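Local coordinates for arginine decarboxylase, A207R protein (Paramecium bursaria Chlorella virus 1, PDB 2NVA) that catalyses the pyridoxal 5'-phosphate-dependent decarboxylation of L-arginine to agmatine and carbon dioxide, as a viral member of the ornithine decarboxylase-like family, at the interface of chains A and B. Coordinates in Å, arbitrary orientation; residue numbers count along the deposited sequence, not the author numbering. Chains: chain A/B, arginine decarboxylase, A207R protein.

Contact 1: the interface of chains A and B. Residues chain A 93, 113-114, 147-151, 155; chain B 271-272, 274.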
ATOM      1  N   MET A  93      20.267   4.954  -5.216  1.00 12.08           N
ATOM      2  CA  MET A  93      20.098   3.983  -6.313  1.00 12.69           C
ATOM      3  C   MET A  93      19.152   4.548  -7.373  1.00 12.81           C
ATOM      4  O   MET A  93      17.930   4.549  -7.198  1.00 13.29           O
ATOM      5  CB  MET A  93      19.577   2.647  -5.772  1.00 12.81           C
ATOM      6  CG  MET A  93      20.567   1.939  -4.867  1.00 13.46           C
ATOM      7  SD  MET A  93      21.929   1.253  -5.837  1.00 13.06           S
ATOM      8  CE  MET A  93      22.964   0.548  -4.546  1.00 12.60           C
ATOM      9  N   ASP A 113      26.114   5.296  -2.449  1.00 12.73           N
ATOM     10  CA  ASP A 113      26.682   4.464  -1.390  1.00 12.79           C
ATOM     11  C   ASP A 113      27.323   3.176  -1.927  1.00 13.03           C
ATOM     12  O   ASP A 113      27.607   2.260  -1.157  1.00 12.74           O
ATOM     13  CB  ASP A 113      25.642   4.155  -0.297  1.00 13.08           C
ATOM     14  CG  ASP A 113      24.422   3.355  -0.820  1.00 13.92           C
ATOM     15  OD1 ASP A 113      24.525   2.663  -1.872  1.00 12.91           O
ATOM     16  OD2 ASP A 113      23.360   3.430  -0.157  1.00 12.74           O
ATOM     17  N   SER A 114      27.545   3.125  -3.245  1.00 12.56           N
ATOM     18  CA  SER A 114      28.112   1.936  -3.888  1.00 12.75           C
ATOM     19  C   SER A 114      29.030   2.276  -5.058  1.00 12.35           C
ATOM     20  O   SER A 114      28.895   3.330  -5.689  1.00 12.26           O
ATOM     21  CB  SER A 114      26.986   1.020  -4.392  1.00 12.73           C
ATOM     22  OG  SER A 114      26.242   1.643  -5.430  1.00 13.32           O
ATOM     23  N   ASN A 147      19.846  -0.860   7.061  1.00 14.97           N
ATOM     24  CA  ASN A 147      20.202  -2.063   6.305  1.00 15.00           C
ATOM     25  C   ASN A 147      20.319  -1.815   4.800  1.00 15.09           C
ATOM     26  O   ASN A 147      21.255  -2.289   4.146  1.00 15.15           O
ATOM     27  CB  ASN A 147      19.185  -3.142   6.535  1.00 15.34           C
ATOM     28  CG  ASN A 147      19.700  -4.233   7.439  1.00 17.07           C
ATOM     29  OD1 ASN A 147      20.911  -4.532   7.477  1.00 19.00           O
ATOM     30  ND2 ASN A 147      18.788  -4.885   8.143  1.00 16.41           N
ATOM     31  N   LYS A 148      19.396  -1.022   4.271  1.00 13.76           N
ATOM     32  CA  LYS A 148      19.231  -0.877   2.839  1.00 13.37           C
ATOM     33  C   LYS A 148      20.109   0.211   2.222  1.00 13.40           C
ATOM     34  O   LYS A 148      20.544   0.081   1.074  1.00 13.38           O
ATOM     35  CB  LYS A 148      17.758  -0.599   2.556  1.00 13.10           C
ATOM     36  CG  LYS A 148      17.357  -0.466   1.097  1.00 12.70           C
ATOM     37  CD  LYS A 148      15.815  -0.490   0.999  1.00 11.86           C
ATOM     38  CE  LYS A 148      15.359  -0.274  -0.430  1.00 12.42           C
ATOM     39  NZ  LYS A 148      13.891  -0.136  -0.554  1.00 12.79           N
ATOM     40  N   PHE A 149      20.362   1.277   2.981  1.00 13.01           N
ATOM     41  CA  PHE A 149      21.068   2.443   2.446  1.00 13.08           C
ATOM     42  C   PHE A 149      22.234   2.883   3.314  1.00 12.98           C
ATOM     43  O   PHE A 149      22.175   2.756   4.538  1.00 13.34           O
ATOM     44  CB  PHE A 149      20.096   3.619   2.293  1.00 13.69           C
ATOM     45  CG  PHE A 149      19.011   3.381   1.273  1.00 14.18           C
ATOM     46  CD1 PHE A 149      19.329   3.281  -0.080  1.00 15.08           C
ATOM     47  CD2 PHE A 149      17.688   3.246   1.667  1.00 14.52           C
ATOM     48  CE1 PHE A 149      18.342   3.068  -1.030  1.00 14.09           C
ATOM     49  CE2 PHE A 149      16.699   3.035   0.722  1.00 14.31           C
ATOM     50  CZ  PHE A 149      17.027   2.948  -0.628  1.00 13.87           C
ATOM     51  N   GLY A 150      23.266   3.435   2.676  1.00 12.76           N
ATOM     52  CA  GLY A 150      24.379   4.038   3.391  1.00 12.45           C
ATOM     53  C   GLY A 150      25.595   3.138   3.429  1.00 12.79           C
ATOM     54  O   GLY A 150      25.483   1.931   3.648  1.00 12.69           O
ATOM     55  N   ALA A 151      26.760   3.746   3.231  1.00 12.89           N
ATOM     56  CA  ALA A 151      28.028   3.022   3.259  1.00 12.85           C
ATOM     57  C   ALA A 151      28.453   2.736   4.698  1.00 13.04           C
ATOM     58  O   ALA A 151      28.280   3.570   5.593  1.00 12.64           O
ATOM     59  CB  ALA A 151      29.101   3.827   2.555  1.00 12.70           C
ATOM     60  N   GLU A 155      34.049   0.960   4.258  1.00 14.36           N
ATOM     61  CA  GLU A 155      34.161   1.165   2.820  1.00 14.18           C
ATOM     62  C   GLU A 155      34.209   2.637   2.410  1.00 13.78           C
ATOM     63  O   GLU A 155      34.279   2.933   1.218  1.00 13.25           O
ATOM     64  CB  GLU A 155      33.050   0.442   2.077  1.00 14.93           C
ATOM     65  CG  GLU A 155      31.713   0.708   2.655  1.00 14.74           C
ATOM     66  CD  GLU A 155      30.569  -0.028   1.969  1.00 16.07           C
ATOM     67  OE1 GLU A 155      30.789  -0.737   0.948  1.00 16.13           O
ATOM     68  OE2 GLU A 155      29.434   0.123   2.456  1.00 14.53           O
TER
ATOM     69  N   LYS B 271      23.159  -1.986  -7.799  1.00 12.22           N
ATOM     70  CA  LYS B 271      23.908  -3.136  -7.303  1.00 12.01           C
ATOM     71  C   LYS B 271      24.949  -2.671  -6.292  1.00 12.24           C
ATOM     72  O   LYS B 271      25.494  -1.575  -6.418  1.00 12.72           O
ATOM     73  CB  LYS B 271      24.587  -3.848  -8.485  1.00 12.03           C
ATOM     74  CG  LYS B 271      25.289  -5.169  -8.127  1.00 12.22           C
ATOM     75  CD  LYS B 271      25.904  -5.810  -9.385  1.00 12.59           C
ATOM     76  CE  LYS B 271      26.741  -7.050  -9.022  1.00 13.44           C
ATOM     77  NZ  LYS B 271      27.370  -7.651 -10.241  1.00 12.58           N
ATOM     78  N   ARG B 272      25.213  -3.507  -5.291  1.00 12.36           N
ATOM     79  CA  ARG B 272      26.205  -3.217  -4.263  1.00 12.99           C
ATOM     80  C   ARG B 272      26.667  -4.589  -3.808  1.00 13.19           C
ATOM     81  O   ARG B 272      25.828  -5.430  -3.455  1.00 14.12           O
ATOM     82  CB  ARG B 272      25.520  -2.449  -3.116  1.00 12.85           C
ATOM     83  CG  ARG B 272      26.448  -1.774  -2.116  1.00 14.22           C
ATOM     84  CD  ARG B 272      25.649  -0.828  -1.225  1.00 14.94           C
ATOM     85  NE  ARG B 272      24.528  -1.525  -0.605  1.00 15.94           N
ATOM     86  CZ  ARG B 272      23.337  -0.980  -0.348  1.00 14.55           C
ATOM     87  NH1 ARG B 272      23.078   0.298  -0.646  1.00 13.98           N
ATOM     88  NH2 ARG B 272      22.408  -1.713   0.235  1.00 14.62           N
ATOM     89  N   ARG B 274      29.059  -6.422  -1.003  1.00 13.35           N
ATOM     90  CA  ARG B 274      29.776  -6.134   0.226  1.00 13.98           C
ATOM     91  C   ARG B 274      30.047  -7.425   0.950  1.00 13.82           C
ATOM     92  O   ARG B 274      29.118  -8.154   1.294  1.00 13.83           O
ATOM     93  CB  ARG B 274      28.971  -5.177   1.117  1.00 14.86           C
ATOM     94  CG  ARG B 274      28.873  -3.769   0.528  1.00 15.25           C
ATOM     95  CD  ARG B 274      28.326  -2.746   1.520  1.00 15.62           C
ATOM     96  NE  ARG B 274      26.910  -2.887   1.792  1.00 14.66           N
ATOM     97  CZ  ARG B 274      26.175  -1.950   2.381  1.00 13.99           C
ATOM     98  NH1 ARG B 274      26.711  -0.776   2.717  1.00 14.60           N
ATOM     99  NH2 ARG B 274      24.899  -2.174   2.600  1.00 14.84           N
TER
HETATM  100  O   HOH W   1      23.529  -0.027   4.485  1.00 15.47           O
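A polar, arginine-rich patch of a two-fold symmetric homodimer interface, this contact ties strand 262-274 of chain B to barrel loops of chain A. The enzyme has the fold type III architecture of eukaryotic ornithine decarboxylase, a TIM barrel joined to a beta domain, and such decarboxylases work as head-to-tail dimers. B:Arg272 and B:Arg274, two positions apart on the strand and so on the same side of it, point the same way, and the long reach of arginine carries both guanidiniums to chain A. B:Arg272 starts with CG anti to the backbone N (chi1 -166°) and bends at chi3, so that its tip crosses A:Asp113 at about a right angle. NH1 forms a salt bridge with carboxylate OD1 of A:Asp113 at 3.0 Å, approaching from above the carboxylate plane although OD1 lies in the guanidinium plane. NH2 donates to the carbonyl O of A:Lys148 at 2.7 Å, from above the carbonyl plane. The other carboxylate oxygen of A:Asp113, OD2, accepts a hydrogen bond from the backbone N of A:Gly150 at 2.8 Å, almost straight (178°), which anchors the acid and the loop together. B:Arg274, bent at chi3 (-72°), lays one face of its guanidinium against NE of B:Arg272. Its NH1 serves two acceptors: OE2 of A:Glu155 at 2.9 Å, through the syn lone pair, and an in-plane lone pair of the carbonyl O of A:Gly150 at 3.1 Å. Water 1 bridges NH2 of B:Arg274 to that same carbonyl. The extended chain of A:Glu155 suits the reach to this charge, whereas the small A:Ser114 lets its CB pack on CG of B:Arg272 at 3.6 Å.

Contact 2: the interface of chains A and B. Residues chain A 322-324, 362-364; chain B 48, 69-70, 73, 91.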
ATOM      1  N   CYS A 322     -12.554   0.411   5.168  1.00 12.28           N
ATOM      2  CA  CYS A 322     -13.654  -0.049   4.311  1.00 13.08           C
ATOM      3  C   CYS A 322     -13.357  -1.304   3.492  1.00 13.09           C
ATOM      4  O   CYS A 322     -14.275  -1.853   2.880  1.00 13.87           O
ATOM      5  CB  CYS A 322     -14.143   1.077   3.385  1.00 13.33           C
ATOM      6  SG  CYS A 322     -12.840   1.833   2.417  1.00 14.10           S
ATOM      7  N   THR A 323     -12.100  -1.762   3.450  1.00 13.17           N
ATOM      8  CA  THR A 323     -11.766  -2.905   2.572  1.00 13.18           C
ATOM      9  C   THR A 323     -12.153  -4.263   3.166  1.00 13.50           C
ATOM     10  O   THR A 323     -12.485  -4.373   4.357  1.00 13.35           O
ATOM     11  CB  THR A 323     -10.255  -2.961   2.163  1.00 13.41           C
ATOM     12  OG1 THR A 323      -9.461  -3.390   3.277  1.00 13.36           O
ATOM     13  CG2 THR A 323      -9.756  -1.588   1.648  1.00 13.31           C
ATOM     14  N   CYS A 324     -12.098  -5.277   2.299  0.50 13.55           N
ATOM     15  CA  CYS A 324     -12.331  -6.701   2.597  0.50 14.12           C
ATOM     16  C   CYS A 324     -11.390  -7.322   3.638  0.50 14.08           C
ATOM     17  O   CYS A 324     -11.696  -8.365   4.230  0.50 14.46           O
ATOM     18  CB  CYS A 324     -12.170  -7.505   1.291  0.50 13.59           C
ATOM     19  SG  CYS A 324     -10.510  -7.220   0.458  0.50 15.83           S
ATOM     20  N   ASN A 362      -9.784  -2.798  -3.780  1.00 12.29           N
ATOM     21  CA  ASN A 362     -11.231  -2.978  -3.579  1.00 12.10           C
ATOM     22  C   ASN A 362     -12.114  -1.937  -4.291  1.00 12.18           C
ATOM     23  O   ASN A 362     -13.336  -1.972  -4.159  1.00 12.41           O
ATOM     24  CB  ASN A 362     -11.588  -2.987  -2.087  1.00 12.37           C
ATOM     25  CG  ASN A 362     -11.313  -4.315  -1.407  1.00 13.46           C
ATOM     26  OD1 ASN A 362     -10.282  -4.964  -1.647  1.00 14.46           O
ATOM     27  ND2 ASN A 362     -12.231  -4.717  -0.541  1.00 12.47           N
ATOM     28  N   GLY A 363     -11.499  -1.018  -5.031  1.00 12.25           N
ATOM     29  CA  GLY A 363     -12.247   0.038  -5.713  1.00 12.34           C
ATOM     30  C   GLY A 363     -12.486   1.243  -4.816  1.00 12.83           C
ATOM     31  O   GLY A 363     -13.281   2.114  -5.154  1.00 12.64           O
ATOM     32  N   PHE A 364     -11.830   1.286  -3.660  1.00 12.68           N
ATOM     33  CA  PHE A 364     -11.910   2.469  -2.784  1.00 13.14           C
ATOM     34  C   PHE A 364     -10.687   3.364  -3.008  1.00 13.39           C
ATOM     35  O   PHE A 364     -10.060   3.281  -4.062  1.00 13.56           O
ATOM     36  CB  PHE A 364     -12.039   2.045  -1.319  1.00 12.95           C
ATOM     37  CG  PHE A 364     -13.252   1.219  -1.040  1.00 12.90           C
ATOM     38  CD1 PHE A 364     -14.534   1.766  -1.192  1.00 13.70           C
ATOM     39  CD2 PHE A 364     -13.132  -0.109  -0.648  1.00 12.83           C
ATOM     40  CE1 PHE A 364     -15.674   1.010  -0.933  1.00 14.00           C
ATOM     41  CE2 PHE A 364     -14.279  -0.886  -0.397  1.00 13.70           C
ATOM     42  CZ  PHE A 364     -15.541  -0.334  -0.529  1.00 13.52           C
TER
ATOM     43  N   LYS B  48     -11.696  -7.659  -6.836  1.00 11.93           N
ATOM     44  CA  LYS B  48     -10.670  -7.002  -6.020  1.00 12.78           C
ATOM     45  C   LYS B  48      -9.283  -7.634  -6.147  1.00 12.48           C
ATOM     46  O   LYS B  48      -8.271  -6.963  -5.933  1.00 12.84           O
ATOM     47  CB  LYS B  48     -11.087  -6.962  -4.542  1.00 12.39           C
ATOM     48  CG  LYS B  48     -11.425  -8.319  -3.935  1.00 14.18           C
ATOM     49  CD  LYS B  48     -12.152  -8.080  -2.610  1.00 16.62           C
ATOM     50  CE  LYS B  48     -13.051  -9.233  -2.247  1.00 16.57           C
ATOM     51  NZ  LYS B  48     -14.266  -9.328  -3.154  1.00 16.55           N
ATOM     52  N   ALA B  69     -16.981  -5.437  -4.639  1.00 12.89           N
ATOM     53  CA  ALA B  69     -16.828  -4.997  -3.253  1.00 13.01           C
ATOM     54  C   ALA B  69     -17.254  -3.540  -3.058  1.00 13.45           C
ATOM     55  O   ALA B  69     -17.341  -3.065  -1.917  1.00 12.72           O
ATOM     56  CB  ALA B  69     -15.392  -5.176  -2.804  1.00 13.78           C
ATOM     57  N   SER B  70     -17.481  -2.831  -4.163  1.00 12.71           N
ATOM     58  CA  SER B  70     -17.759  -1.391  -4.113  1.00 13.18           C
ATOM     59  C   SER B  70     -18.480  -0.953  -5.375  1.00 13.03           C
ATOM     60  O   SER B  70     -18.606  -1.738  -6.327  1.00 13.23           O
ATOM     61  CB  SER B  70     -16.446  -0.619  -3.999  1.00 13.16           C
ATOM     62  OG  SER B  70     -15.590  -0.898  -5.101  1.00 13.54           O
ATOM     63  N   GLU B  73     -16.145  -1.159  -8.459  1.00 12.03           N
ATOM     64  CA  GLU B  73     -16.012  -2.505  -8.997  1.00 12.36           C
ATOM     65  C   GLU B  73     -17.251  -2.927  -9.788  1.00 12.60           C
ATOM     66  O   GLU B  73     -17.129  -3.581 -10.826  1.00 12.52           O
ATOM     67  CB  GLU B  73     -15.695  -3.495  -7.880  1.00 12.75           C
ATOM     68  CG  GLU B  73     -14.272  -3.284  -7.326  1.00 13.01           C
ATOM     69  CD  GLU B  73     -13.801  -4.379  -6.409  1.00 14.66           C
ATOM     70  OE1 GLU B  73     -12.570  -4.476  -6.195  1.00 14.37           O
ATOM     71  OE2 GLU B  73     -14.660  -5.151  -5.906  1.00 15.38           O
ATOM     72  N   HIS B  91     -19.976  -7.505  -0.021  1.00 12.94           N
ATOM     73  CA  HIS B  91     -19.277  -6.772   1.015  1.00 12.95           C
ATOM     74  C   HIS B  91     -20.321  -6.520   2.076  1.00 12.41           C
ATOM     75  O   HIS B  91     -21.385  -5.985   1.774  1.00 12.37           O
ATOM     76  CB  HIS B  91     -18.733  -5.439   0.486  1.00 13.05           C
ATOM     77  CG  HIS B  91     -17.704  -4.822   1.380  1.00 13.32           C
ATOM     78  ND1 HIS B  91     -17.858  -4.749   2.748  1.00 14.06           N
ATOM     79  CD2 HIS B  91     -16.510  -4.246   1.105  1.00 13.68           C
ATOM     80  CE1 HIS B  91     -16.797  -4.171   3.282  1.00 13.58           C
ATOM     81  NE2 HIS B  91     -15.962  -3.856   2.305  1.00 14.02           N
TER
HETATM   82  O   HOH W   2      -8.690  -4.171  -6.062  1.00 11.33           O
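The backbone of A:Asn362 adopts positive phi (68°) in the 3-10 turn 361-363, a conformation asparagine tolerates well, and A:Gly363 follows with positive phi too. In this homodimeric fold type III decarboxylase, the turn packs beside B:Lys48, the lysine that holds pyridoxal 5'-phosphate as a Schiff base in the resting enzyme. The carbonyl O of A:Asn362 accepts a hydrogen bond from the hydroxyl OG of B:Ser70 at 2.7 Å, in its plane and on a lone pair. OG sits between the backbone N and the carbonyl carbon of its own residue (chi1 59°). This leaves CB of B:Ser70 over the face of the A:Phe364 ring, 4.0 Å from its centroid, a CH-pi contact that a short side chain permits. The sulfur of A:Cys322 lies across the opposite face, toward the rim. B:Glu73 braces the loop from within chain B: its OE2 accepts a hydrogen bond from the backbone N of B:Ala69 at 2.7 Å through the anti lone pair. B:His91, with CG anti to its backbone N (chi1 -164°), donates from imidazole NE2 to the carbonyl O of A:Cys322 at 2.7 Å; a carbonyl can only accept, so the hydrogen must be on NE2, and the acceptor lies somewhat out of the ring plane. The side chain of A:Asn362 runs alongside B:Lys48, pointing the same way, and its flat amide lies along the lysine methylenes. SG of A:Cys324, a residue of the agmatine-adduct pocket, touches CD of B:Lys48 at 3.6 Å, a sulfur-to-methylene contact. Water 2 bridges the backbone N of A:Asn362 to the carbonyl O of B:Lys48, at 2.9 Å from that nitrogen.

The C-alpha centres of contact 1 and contact 2 lie about 39 Å apart and share no residues. Both belong to one two-fold interface, so each recurs with the chains exchanged. In contact 1 a strand of chain B meets barrel loops of chain A, whereas in contact 2 the loop after strand 314-320 and the 3-10 turn 361-363 of chain A meet the barrel side of chain B; each chain lends parts of both domains. Contact 1 appears to secure the dimer away from the chemistry, while contact 2 brings residues of one chain to the cofactor lysine of the other, consistent with active sites built from both subunits.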